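Local coordinates for TetR family transcriptional regulator (PDB 6AZH), which probably binds DNA through an N-terminal helix-turn-helix, as TetR-family regulators do, and controls transcription, perhaps of fatty acid metabolism genes, at residues R6-I11 with K35-A39; F54-I58 with F100-V104; E51-N55 with R114-L118. One frame throughout, in Å; residues are numbered along the deposited sequence.

Overall arrangement
From the N terminus, helix 6-26 leads into helices 29-36 and 40-46, and contact 1 closes this first loop by bringing residues 35-39 back against 6-11. The chain then enters helix 50-74, from which contacts 2 and 3 both start, sharing Phe54 and Asn55. Contact 2 reaches forward to helix 98-106 and contact 3 to the next helix, 113-138, so the loop closed by contact 2 lies within the longer one closed by contact 3; contact 1 comes before both. Ile11 packs on Ile53 and Lys8 on Phe56, joining contact 1 to the other two. Together they tie the helix-turn-helix region to the C-terminal helices through helix 50-74.

Contact 1 (R6-I11 with K35-A39); sequences RTKKAI and KANVA
Ala10 and Ile11 on helix 6-26 pack against Ala36 and Val38, at the turn of the helix-turn-helix, where Asn37, the first residue beyond helix 29-36, completes a Schellman motif. The tight part is small and apolar. Ala36 CB comes within 3.5 Å of Ala10 O, and its nearest approach to Ala10 CB is 4.1 Å, so two alanines let the backbones come close, with their CA atoms 5.0 Å apart. Val38 adds the other wall: its CG1 stands anti to the backbone N (chi1 169°) and meets Thr7 CG2, while CG2 reaches Ala10 CB at 3.9 Å and also lies near Ile11 CG1. Behind this, Ile11 continues onto Leu43 of helix 40-46 and Ile53 of helix 50-74, so the packed side faces the core of the DNA-binding domain. The other side is looser and exposed. There Arg6 runs past Val38 in the opposite direction, bends at chi2 (-93°), and lays one face of its guanidinium over Val38 CG2. Its end holds the turn by the backbone: the Asn37 carbonyl oxygen lies close to the guanidinium plane and accepts bent hydrogen bonds from NH1 (3.0 Å) and NH2 (2.8 Å), which reach it from the same face of the carbonyl plane.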
ATOM      1  N   ARG A   6      14.539  27.189  10.514  1.00 21.76           N
ATOM      2  CA  ARG A   6      13.516  27.559   9.546  1.00 24.43           C
ATOM      3  C   ARG A   6      13.822  26.956   8.182  1.00 21.68           C
ATOM      4  O   ARG A   6      12.912  26.478   7.499  1.00 22.81           O
ATOM      5  CB  ARG A   6      13.370  29.078   9.442  1.00 22.71           C
ATOM      6  CG  ARG A   6      12.249  29.532   8.505  1.00 19.71           C
ATOM      7  CD  ARG A   6      12.759  29.781   7.087  1.00 18.97           C
ATOM      8  NE  ARG A   6      11.675  29.979   6.135  1.00 20.62           N
ATOM      9  CZ  ARG A   6      11.863  30.347   4.878  1.00 24.36           C
ATOM     10  NH1 ARG A   6      13.093  30.554   4.432  1.00 23.14           N
ATOM     11  NH2 ARG A   6      10.825  30.522   4.077  1.00 30.02           N
ATOM     12  N   THR A   7      15.095  26.972   7.772  1.00 25.64           N
ATOM     13  CA  THR A   7      15.452  26.486   6.441  1.00 22.36           C
ATOM     14  C   THR A   7      15.095  25.012   6.282  1.00 21.03           C
ATOM     15  O   THR A   7      14.436  24.617   5.310  1.00 21.59           O
ATOM     16  CB  THR A   7      16.939  26.704   6.187  1.00 26.90           C
ATOM     17  OG1 THR A   7      17.177  28.108   6.018  1.00 27.09           O
ATOM     18  CG2 THR A   7      17.382  25.952   4.942  1.00 25.54           C
ATOM     19  N   LYS A   8      15.502  24.189   7.248  1.00 20.78           N
ATOM     20  CA  LYS A   8      15.218  22.762   7.149  1.00 24.86           C
ATOM     21  C   LYS A   8      13.732  22.477   7.331  1.00 24.09           C
ATOM     22  O   LYS A   8      13.174  21.631   6.620  1.00 19.78           O
ATOM     23  CB  LYS A   8      16.068  21.999   8.154  1.00 26.83           C
ATOM     24  CG  LYS A   8      17.522  21.864   7.712  1.00 26.07           C
ATOM     25  CD  LYS A   8      18.350  21.159   8.764  1.00 34.45           C
ATOM     26  CE  LYS A   8      19.556  20.463   8.142  1.00 32.92           C
ATOM     27  NZ  LYS A   8      20.684  21.407   7.945  1.00 43.75           N
ATOM     28  N   LYS A   9      13.060  23.181   8.252  1.00 23.11           N
ATOM     29  CA  LYS A   9      11.621  22.971   8.417  1.00 22.17           C
ATOM     30  C   LYS A   9      10.851  23.351   7.158  1.00 24.34           C
ATOM     31  O   LYS A   9       9.915  22.647   6.761  1.00 21.69           O
ATOM     32  CB  LYS A   9      11.078  23.760   9.613  1.00 29.73           C
ATOM     33  CG  LYS A   9       9.548  23.621   9.786  1.00 27.82           C
ATOM     34  CD  LYS A   9       9.117  23.907  11.226  1.00 39.12           C
ATOM     35  CE  LYS A   9       7.702  23.399  11.511  1.00 44.20           C
ATOM     36  NZ  LYS A   9       6.669  24.205  10.805  1.00 40.95           N
ATOM     37  N   ALA A  10      11.225  24.464   6.514  1.00 16.92           N
ATOM     38  CA  ALA A  10      10.523  24.884   5.310  1.00 20.45           C
ATOM     39  C   ALA A  10      10.729  23.880   4.182  1.00 16.45           C
ATOM     40  O   ALA A  10       9.779  23.533   3.474  1.00 17.77           O
ATOM     41  CB  ALA A  10      11.002  26.282   4.876  1.00 18.34           C
ATOM     42  N   ILE A  11      11.969  23.415   4.007  1.00 19.40           N
ATOM     43  CA  ILE A  11      12.276  22.402   2.998  1.00 17.83           C
ATOM     44  C   ILE A  11      11.540  21.117   3.323  1.00 18.20           C
ATOM     45  O   ILE A  11      10.931  20.489   2.449  1.00 20.18           O
ATOM     46  CB  ILE A  11      13.798  22.175   2.926  1.00 17.14           C
ATOM     47  CG1 ILE A  11      14.483  23.395   2.288  1.00 21.13           C
ATOM     48  CG2 ILE A  11      14.151  20.895   2.141  1.00 20.31           C
ATOM     49  CD1 ILE A  11      15.956  23.448   2.528  1.00 21.38           C
ATOM     50  N   LYS A  35       8.811  26.221  -3.499  1.00 21.47           N
ATOM     51  CA  LYS A  35       7.684  25.997  -2.602  1.00 22.29           C
ATOM     52  C   LYS A  35       8.058  26.278  -1.156  1.00 21.06           C
ATOM     53  O   LYS A  35       7.208  26.721  -0.370  1.00 24.38           O
ATOM     54  CB  LYS A  35       7.164  24.565  -2.756  1.00 25.40           C
ATOM     55  CG  LYS A  35       6.358  24.319  -4.033  1.00 27.09           C
ATOM     56  CD  LYS A  35       4.963  24.932  -3.938  1.00 35.05           C
ATOM     57  CE  LYS A  35       4.093  24.544  -5.136  1.00 34.43           C
ATOM     58  NZ  LYS A  35       4.429  25.327  -6.358  1.00 35.50           N
ATOM     59  N   ALA A  36       9.311  26.012  -0.782  1.00 18.39           N
ATOM     60  CA  ALA A  36       9.767  26.269   0.575  1.00 16.30           C
ATOM     61  C   ALA A  36      10.029  27.742   0.858  1.00 21.58           C
ATOM     62  O   ALA A  36      10.199  28.099   2.025  1.00 23.37           O
ATOM     63  CB  ALA A  36      11.045  25.483   0.866  1.00 17.17           C
ATOM     64  N   ASN A  37      10.096  28.592  -0.161  1.00 24.23           N
ATOM     65  CA  ASN A  37      10.523  29.976   0.042  1.00 23.26           C
ATOM     66  C   ASN A  37      11.908  30.015   0.676  1.00 19.08           C
ATOM     67  O   ASN A  37      12.151  30.756   1.627  1.00 20.55           O
ATOM     68  CB  ASN A  37       9.521  30.743   0.906  1.00 28.76           C
ATOM     69  CG  ASN A  37       8.520  31.498   0.093  1.00 30.18           C
ATOM     70  OD1 ASN A  37       8.710  32.679  -0.191  1.00 39.32           O
ATOM     71  ND2 ASN A  37       7.435  30.831  -0.277  1.00 42.01           N
ATOM     72  N   VAL A  38      12.806  29.174   0.169  1.00 18.48           N
ATOM     73  CA  VAL A  38      14.192  29.099   0.607  1.00 17.41           C
ATOM     74  C   VAL A  38      15.080  29.401  -0.593  1.00 18.24           C
ATOM     75  O   VAL A  38      14.929  28.779  -1.650  1.00 18.35           O
ATOM     76  CB  VAL A  38      14.525  27.720   1.195  1.00 19.76           C
ATOM     77  CG1 VAL A  38      16.013  27.562   1.392  1.00 17.38           C
ATOM     78  CG2 VAL A  38      13.801  27.537   2.514  1.00 18.11           C
ATOM     79  N   ALA A  39      15.990  30.355  -0.438  1.00 20.75           N
ATOM     80  CA  ALA A  39      16.913  30.660  -1.525  1.00 20.65           C
ATOM     81  C   ALA A  39      17.659  29.395  -1.951  1.00 18.41           C
ATOM     82  O   ALA A  39      18.131  28.628  -1.109  1.00 20.57           O
ATOM     83  CB  ALA A  39      17.899  31.744  -1.077  1.00 17.12           C
TER

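Contact 2 (F54-I58 with F100-V104); sequences FNFVI and FFKMV
Ile58 N donates to Phe54 O at 2.9 Å, an ordinary helical bond that puts these two residues one turn apart on helix 50-74, and both send side chains across to 100-104. The side chains that meet here are all apolar, selenium apart. Selenomethionine Met103 lies in the middle, its CG roughly anti to the backbone N (chi1 151°) and its chain directed at the other helix. It slides past Phe54 in the opposite direction: CG comes to 4.1 Å from Phe54 CE2, and SE sits 5.4 Å from the ring centroid, 45° off the normal, an oblique Met-aromatic contact. The same SE touches Val57 CG1 at 3.7 Å. Ile58 CD1 meets Val104 CG2 at 3.8 Å. The edge of the Phe100 ring turns to the helix backbone, with CE1 3.6 Å from Val57 O and CZ near Ile58 O. The segment axes come no closer than 11.5 Å and their directions differ by 125°, so side chains bridge the gap. Phe12, Ala15 and Ile16 of helix 6-26 pack on Val57. This buried seam joins the helix following the DNA-binding helices to the C-terminal domain, the junction through which TetR-family regulators are generally thought to pass ligand signals.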
ATOM      1  N   PHE A  54      15.104  13.939   0.140  1.00 16.58           N
ATOM      2  CA  PHE A  54      14.190  12.821   0.369  1.00 17.53           C
ATOM      3  C   PHE A  54      14.552  12.037   1.625  1.00 18.92           C
ATOM      4  O   PHE A  54      13.687  11.766   2.466  1.00 17.67           O
ATOM      5  CB  PHE A  54      14.197  11.894  -0.848  1.00 15.94           C
ATOM      6  CG  PHE A  54      13.231  10.748  -0.726  1.00 14.81           C
ATOM      7  CD1 PHE A  54      13.629   9.539  -0.171  1.00 20.62           C
ATOM      8  CD2 PHE A  54      11.916  10.896  -1.144  1.00 18.08           C
ATOM      9  CE1 PHE A  54      12.728   8.499  -0.047  1.00 18.55           C
ATOM     10  CE2 PHE A  54      11.009   9.844  -1.015  1.00 21.84           C
ATOM     11  CZ  PHE A  54      11.425   8.655  -0.471  1.00 18.60           C
ATOM     12  N   ASN A  55      15.826  11.636   1.757  1.00 17.58           N
ATOM     13  CA  ASN A  55      16.220  10.781   2.875  1.00 19.42           C
ATOM     14  C   ASN A  55      16.081  11.510   4.204  1.00 20.63           C
ATOM     15  O   ASN A  55      15.654  10.917   5.207  1.00 19.30           O
ATOM     16  CB  ASN A  55      17.653  10.292   2.670  1.00 19.86           C
ATOM     17  CG  ASN A  55      17.758   9.265   1.567  1.00 22.43           C
ATOM     18  OD1 ASN A  55      16.766   8.630   1.193  1.00 22.43           O
ATOM     19  ND2 ASN A  55      18.966   9.090   1.037  1.00 22.85           N
ATOM     20  N   PHE A  56      16.447  12.793   4.226  1.00 18.91           N
ATOM     21  CA  PHE A  56      16.254  13.620   5.412  1.00 18.54           C
ATOM     22  C   PHE A  56      14.781  13.674   5.811  1.00 18.49           C
ATOM     23  O   PHE A  56      14.436  13.488   6.988  1.00 22.22           O
ATOM     24  CB  PHE A  56      16.816  15.020   5.124  1.00 18.58           C
ATOM     25  CG  PHE A  56      16.273  16.088   6.012  1.00 18.85           C
ATOM     26  CD1 PHE A  56      16.835  16.321   7.252  1.00 24.56           C
ATOM     27  CD2 PHE A  56      15.224  16.886   5.588  1.00 25.19           C
ATOM     28  CE1 PHE A  56      16.334  17.308   8.074  1.00 26.04           C
ATOM     29  CE2 PHE A  56      14.724  17.877   6.407  1.00 28.14           C
ATOM     30  CZ  PHE A  56      15.280  18.082   7.644  1.00 19.41           C
ATOM     31  N   VAL A  57      13.889  13.882   4.830  1.00 17.38           N
ATOM     32  CA  VAL A  57      12.453  13.940   5.113  1.00 16.30           C
ATOM     33  C   VAL A  57      11.965  12.603   5.680  1.00 20.57           C
ATOM     34  O   VAL A  57      11.229  12.563   6.678  1.00 18.83           O
ATOM     35  CB  VAL A  57      11.657  14.337   3.852  1.00 16.07           C
ATOM     36  CG1 VAL A  57      10.159  14.239   4.113  1.00 19.03           C
ATOM     37  CG2 VAL A  57      12.026  15.771   3.375  1.00 18.77           C
ATOM     38  N   ILE A  58      12.370  11.489   5.056  1.00 17.25           N
ATOM     39  CA  ILE A  58      11.964  10.171   5.563  1.00 17.28           C
ATOM     40  C   ILE A  58      12.431   9.997   7.000  1.00 18.20           C
ATOM     41  O   ILE A  58      11.666   9.572   7.875  1.00 18.49           O
ATOM     42  CB  ILE A  58      12.522   9.038   4.680  1.00 20.06           C
ATOM     43  CG1 ILE A  58      11.890   9.037   3.281  1.00 17.91           C
ATOM     44  CG2 ILE A  58      12.381   7.670   5.404  1.00 19.44           C
ATOM     45  CD1 ILE A  58      10.386   8.836   3.254  1.00 16.94           C
ATOM     46  N   PHE A 100       2.752  12.994   3.812  1.00 17.40           N
ATOM     47  CA  PHE A 100       3.963  12.246   4.137  1.00 18.60           C
ATOM     48  C   PHE A 100       3.790  10.760   3.852  1.00 18.94           C
ATOM     49  O   PHE A 100       4.678  10.120   3.272  1.00 18.10           O
ATOM     50  CB  PHE A 100       4.345  12.474   5.608  1.00 18.18           C
ATOM     51  CG  PHE A 100       5.497  11.627   6.071  1.00 18.53           C
ATOM     52  CD1 PHE A 100       6.796  12.001   5.825  1.00 19.06           C
ATOM     53  CD2 PHE A 100       5.279  10.457   6.770  1.00 19.90           C
ATOM     54  CE1 PHE A 100       7.882  11.196   6.240  1.00 22.45           C
ATOM     55  CE2 PHE A 100       6.335   9.674   7.193  1.00 20.07           C
ATOM     56  CZ  PHE A 100       7.637  10.035   6.929  1.00 20.45           C
ATOM     57  N   PHE A 101       2.656  10.186   4.256  1.00 16.68           N
ATOM     58  CA  PHE A 101       2.472   8.750   4.089  1.00 19.78           C
ATOM     59  C   PHE A 101       2.361   8.363   2.618  1.00 19.32           C
ATOM     60  O   PHE A 101       2.880   7.319   2.216  1.00 19.44           O
ATOM     61  CB  PHE A 101       1.248   8.278   4.869  1.00 19.80           C
ATOM     62  CG  PHE A 101       1.306   6.833   5.222  1.00 23.00           C
ATOM     63  CD1 PHE A 101       2.044   6.413   6.316  1.00 30.71           C
ATOM     64  CD2 PHE A 101       0.651   5.893   4.448  1.00 24.87           C
ATOM     65  CE1 PHE A 101       2.107   5.081   6.648  1.00 27.04           C
ATOM     66  CE2 PHE A 101       0.711   4.552   4.774  1.00 27.43           C
ATOM     67  CZ  PHE A 101       1.448   4.148   5.868  1.00 26.94           C
ATOM     68  N   LYS A 102       1.720   9.205   1.797  1.00 20.91           N
ATOM     69  CA  LYS A 102       1.677   8.970   0.352  1.00 24.28           C
ATOM     70  C   LYS A 102       3.071   9.012  -0.261  1.00 22.62           C
ATOM     71  O   LYS A 102       3.398   8.206  -1.147  1.00 20.91           O
ATOM     72  CB  LYS A 102       0.798  10.019  -0.324  1.00 24.72           C
ATOM     73  CG  LYS A 102      -0.679   9.873  -0.039  1.00 28.79           C
ATOM     74  CD  LYS A 102      -1.425  11.060  -0.619  1.00 33.53           C
ATOM     75  CE  LYS A 102      -2.839  11.102  -0.112  1.00 37.71           C
ATOM     76  NZ  LYS A 102      -3.394  12.459  -0.332  1.00 37.67           N
HETATM   77  N   MSE A 103       3.880   9.985   0.152  1.00 19.03           N
HETATM   78  CA  MSE A 103       5.259  10.078  -0.276  1.00 22.90           C
HETATM   79  C   MSE A 103       5.991   8.764   0.002  1.00 22.25           C
HETATM   80  O   MSE A 103       6.676   8.233  -0.877  1.00 18.31           O
HETATM   81  CB  MSE A 103       5.945  11.228   0.446  1.00 21.34           C
HETATM   82  CG  MSE A 103       7.427  11.018   0.637  1.00 27.70           C
HETATM   83 SE   MSE A 103       8.224  12.534   1.436  0.71 22.06          SE
HETATM   84  CE  MSE A 103       7.699  12.105   3.090  1.00 34.82           C
ATOM     85  N   VAL A 104       5.833   8.245   1.230  1.00 17.06           N
ATOM     86  CA  VAL A 104       6.434   6.961   1.605  1.00 19.11           C
ATOM     87  C   VAL A 104       5.906   5.851   0.705  1.00 16.36           C
ATOM     88  O   VAL A 104       6.675   5.092   0.107  1.00 18.13           O
ATOM     89  CB  VAL A 104       6.147   6.642   3.090  1.00 18.56           C
ATOM     90  CG1 VAL A 104       6.534   5.205   3.424  1.00 18.38           C
ATOM     91  CG2 VAL A 104       6.897   7.584   4.011  1.00 17.06           C
TER

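Contact 3 (E51-N55 with R114-L118); sequences EEIFN and RQDEL
Arg114 NH1 forms a salt bridge with Glu51 OE2 at 3.2 Å, linking helix 113-138 to the start of helix 50-74. The carboxylate oxygen lies in the plane of the guanidinium, at its edge, and is met nearly along its own C-O axis; the two planes are turned 42° apart. The arginine gets there by a bend at chi3 (70°). NE donates to Gln107 OE1, NH2 is also hydrogen-bonded outside the two segments, and Tyr24 of helix 6-26 makes a cation-pi contact with the group. The guanidinium is therefore fixed in its rotation by more than the one bridge. Three waters extend the polar seam. The first donates to Glu51 OE2 and accepts from the backbone N of Arg114 (2.9 Å), so that one carboxylate oxygen serves both the side chain and the main chain of the arginine. A second donates to Asn55 OD1 at 2.7 Å and to Arg114 O. A third accepts from Asn55 ND2 and donates to Glu117 OE1 at 2.6 Å, joining an amide and a carboxylate that do not bond directly. Beneath the water layer comes the packing. The Arg114 chain crosses the Phe54 side chain at about a right angle, its CG and CD against the CD1-CE1 side of the ring (Arg114 CD to Phe54 CD1 3.7 Å), and Leu118 CD2 comes to the ring edge at 4.5 Å from CZ. The segments run almost parallel, 8° between their directions, but 11.6 Å apart; long side chains and water fill the interval. What results is a partly buried, water-lined interface, with an apolar layer on its inner side, between the helix that leaves the helix-turn-helix region and a long helix of the C-terminal domain; such a join between the two domains is characteristic of the all-helical TetR-family build.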
ATOM      1  N   GLU A  51      17.925  13.567  -3.673  1.00 20.87           N
ATOM      2  CA  GLU A  51      17.970  12.341  -2.882  1.00 19.22           C
ATOM      3  C   GLU A  51      18.316  12.638  -1.433  1.00 19.23           C
ATOM      4  O   GLU A  51      17.778  12.008  -0.517  1.00 18.64           O
ATOM      5  CB  GLU A  51      18.977  11.346  -3.456  1.00 20.09           C
ATOM      6  CG  GLU A  51      18.999  10.012  -2.669  1.00 21.67           C
ATOM      7  CD  GLU A  51      19.579   8.855  -3.480  1.00 32.38           C
ATOM      8  OE1 GLU A  51      20.799   8.611  -3.371  1.00 36.35           O
ATOM      9  OE2 GLU A  51      18.820   8.188  -4.223  1.00 29.08           O
ATOM     10  N   GLU A  52      19.208  13.599  -1.200  1.00 19.16           N
ATOM     11  CA  GLU A  52      19.513  13.962   0.180  1.00 19.90           C
ATOM     12  C   GLU A  52      18.293  14.563   0.862  1.00 19.03           C
ATOM     13  O   GLU A  52      18.029  14.271   2.037  1.00 18.38           O
ATOM     14  CB  GLU A  52      20.708  14.924   0.229  1.00 22.14           C
ATOM     15  CG  GLU A  52      22.048  14.233   0.022  1.00 27.18           C
ATOM     16  CD  GLU A  52      23.253  15.053   0.498  1.00 33.46           C
ATOM     17  OE1 GLU A  52      23.070  16.160   1.047  1.00 25.09           O
ATOM     18  OE2 GLU A  52      24.396  14.583   0.309  1.00 38.00           O
ATOM     19  N   ILE A  53      17.517  15.381   0.142  1.00 15.59           N
ATOM     20  CA  ILE A  53      16.315  15.956   0.740  1.00 17.25           C
ATOM     21  C   ILE A  53      15.335  14.847   1.092  1.00 16.80           C
ATOM     22  O   ILE A  53      14.796  14.795   2.204  1.00 18.32           O
ATOM     23  CB  ILE A  53      15.658  16.988  -0.186  1.00 16.39           C
ATOM     24  CG1 ILE A  53      16.588  18.197  -0.417  1.00 16.32           C
ATOM     25  CG2 ILE A  53      14.336  17.461   0.435  1.00 15.27           C
ATOM     26  CD1 ILE A  53      16.109  19.123  -1.529  1.00 20.28           C
ATOM     27  N   PHE A  54      15.104  13.939   0.140  1.00 16.58           N
ATOM     28  CA  PHE A  54      14.190  12.821   0.369  1.00 17.53           C
ATOM     29  C   PHE A  54      14.552  12.037   1.625  1.00 18.92           C
ATOM     30  O   PHE A  54      13.687  11.766   2.466  1.00 17.67           O
ATOM     31  CB  PHE A  54      14.197  11.894  -0.848  1.00 15.94           C
ATOM     32  CG  PHE A  54      13.231  10.748  -0.726  1.00 14.81           C
ATOM     33  CD1 PHE A  54      13.629   9.539  -0.171  1.00 20.62           C
ATOM     34  CD2 PHE A  54      11.916  10.896  -1.144  1.00 18.08           C
ATOM     35  CE1 PHE A  54      12.728   8.499  -0.047  1.00 18.55           C
ATOM     36  CE2 PHE A  54      11.009   9.844  -1.015  1.00 21.84           C
ATOM     37  CZ  PHE A  54      11.425   8.655  -0.471  1.00 18.60           C
ATOM     38  N   ASN A  55      15.826  11.636   1.757  1.00 17.58           N
ATOM     39  CA  ASN A  55      16.220  10.781   2.875  1.00 19.42           C
ATOM     40  C   ASN A  55      16.081  11.510   4.204  1.00 20.63           C
ATOM     41  O   ASN A  55      15.654  10.917   5.207  1.00 19.30           O
ATOM     42  CB  ASN A  55      17.653  10.292   2.670  1.00 19.86           C
ATOM     43  CG  ASN A  55      17.758   9.265   1.567  1.00 22.43           C
ATOM     44  OD1 ASN A  55      16.766   8.630   1.193  1.00 22.43           O
ATOM     45  ND2 ASN A  55      18.966   9.090   1.037  1.00 22.85           N
ATOM     46  N   ARG A 114      17.921   3.960  -2.519  1.00 24.31           N
ATOM     47  CA  ARG A 114      17.053   4.825  -1.728  1.00 22.57           C
ATOM     48  C   ARG A 114      15.832   4.067  -1.215  1.00 24.92           C
ATOM     49  O   ARG A 114      15.370   4.298  -0.094  1.00 24.29           O
ATOM     50  CB  ARG A 114      16.634   6.016  -2.592  1.00 26.95           C
ATOM     51  CG  ARG A 114      15.611   6.963  -2.020  1.00 23.95           C
ATOM     52  CD  ARG A 114      15.199   7.975  -3.119  1.00 21.69           C
ATOM     53  NE  ARG A 114      14.405   7.363  -4.185  1.00 23.44           N
ATOM     54  CZ  ARG A 114      14.854   7.095  -5.415  1.00 23.73           C
ATOM     55  NH1 ARG A 114      16.111   7.369  -5.762  1.00 23.21           N
ATOM     56  NH2 ARG A 114      14.045   6.546  -6.306  1.00 24.67           N
ATOM     57  N   GLN A 115      15.303   3.153  -2.022  1.00 23.71           N
ATOM     58  CA  GLN A 115      14.076   2.470  -1.641  1.00 22.03           C
ATOM     59  C   GLN A 115      14.345   1.256  -0.764  1.00 25.11           C
ATOM     60  O   GLN A 115      13.533   0.952   0.115  1.00 22.20           O
ATOM     61  CB  GLN A 115      13.295   2.085  -2.893  1.00 22.91           C
ATOM     62  CG  GLN A 115      13.115   3.261  -3.861  1.00 20.52           C
ATOM     63  CD  GLN A 115      12.495   2.851  -5.179  1.00 25.51           C
ATOM     64  OE1 GLN A 115      13.191   2.431  -6.106  1.00 26.75           O
ATOM     65  NE2 GLN A 115      11.176   2.957  -5.266  1.00 25.02           N
ATOM     66  N   ASP A 116      15.467   0.559  -0.975  1.00 25.10           N
ATOM     67  CA  ASP A 116      15.907  -0.433   0.004  1.00 26.71           C
ATOM     68  C   ASP A 116      16.041   0.202   1.381  1.00 25.33           C
ATOM     69  O   ASP A 116      15.587  -0.355   2.388  1.00 24.46           O
ATOM     70  CB  ASP A 116      17.247  -1.039  -0.412  1.00 27.15           C
ATOM     71  CG  ASP A 116      17.128  -2.013  -1.566  1.00 36.63           C
ATOM     72  OD1 ASP A 116      16.120  -2.744  -1.639  1.00 36.25           O
ATOM     73  OD2 ASP A 116      18.063  -2.055  -2.397  1.00 39.85           O
ATOM     74  N   GLU A 117      16.680   1.379   1.436  1.00 25.95           N
ATOM     75  CA  GLU A 117      16.898   2.068   2.701  1.00 24.21           C
ATOM     76  C   GLU A 117      15.582   2.492   3.336  1.00 24.52           C
ATOM     77  O   GLU A 117      15.402   2.354   4.554  1.00 25.04           O
ATOM     78  CB  GLU A 117      17.812   3.276   2.482  1.00 26.97           C
ATOM     79  CG  GLU A 117      19.266   2.878   2.253  1.00 30.80           C
ATOM     80  CD  GLU A 117      20.084   3.938   1.514  1.00 36.14           C
ATOM     81  OE1 GLU A 117      19.571   5.058   1.266  1.00 32.69           O
ATOM     82  OE2 GLU A 117      21.254   3.646   1.185  1.00 41.06           O
ATOM     83  N   LEU A 118      14.656   3.014   2.525  1.00 21.66           N
ATOM     84  CA  LEU A 118      13.320   3.345   3.013  1.00 23.16           C
ATOM     85  C   LEU A 118      12.632   2.123   3.605  1.00 18.78           C
ATOM     86  O   LEU A 118      12.037   2.195   4.687  1.00 18.69           O
ATOM     87  CB  LEU A 118      12.478   3.919   1.878  1.00 19.56           C
ATOM     88  CG  LEU A 118      10.986   4.091   2.170  1.00 16.30           C
ATOM     89  CD1 LEU A 118      10.771   5.023   3.355  1.00 23.31           C
ATOM     90  CD2 LEU A 118      10.218   4.575   0.964  1.00 18.02           C
TER
HETATM   91  O   HOH W   1      19.138   5.486  -4.663  1.00 31.49           O
HETATM   92  O   HOH W   2      15.156   6.483   1.764  1.00 26.79           O
HETATM   93  O   HOH W   3      19.881   6.783  -0.626  1.00 31.86           O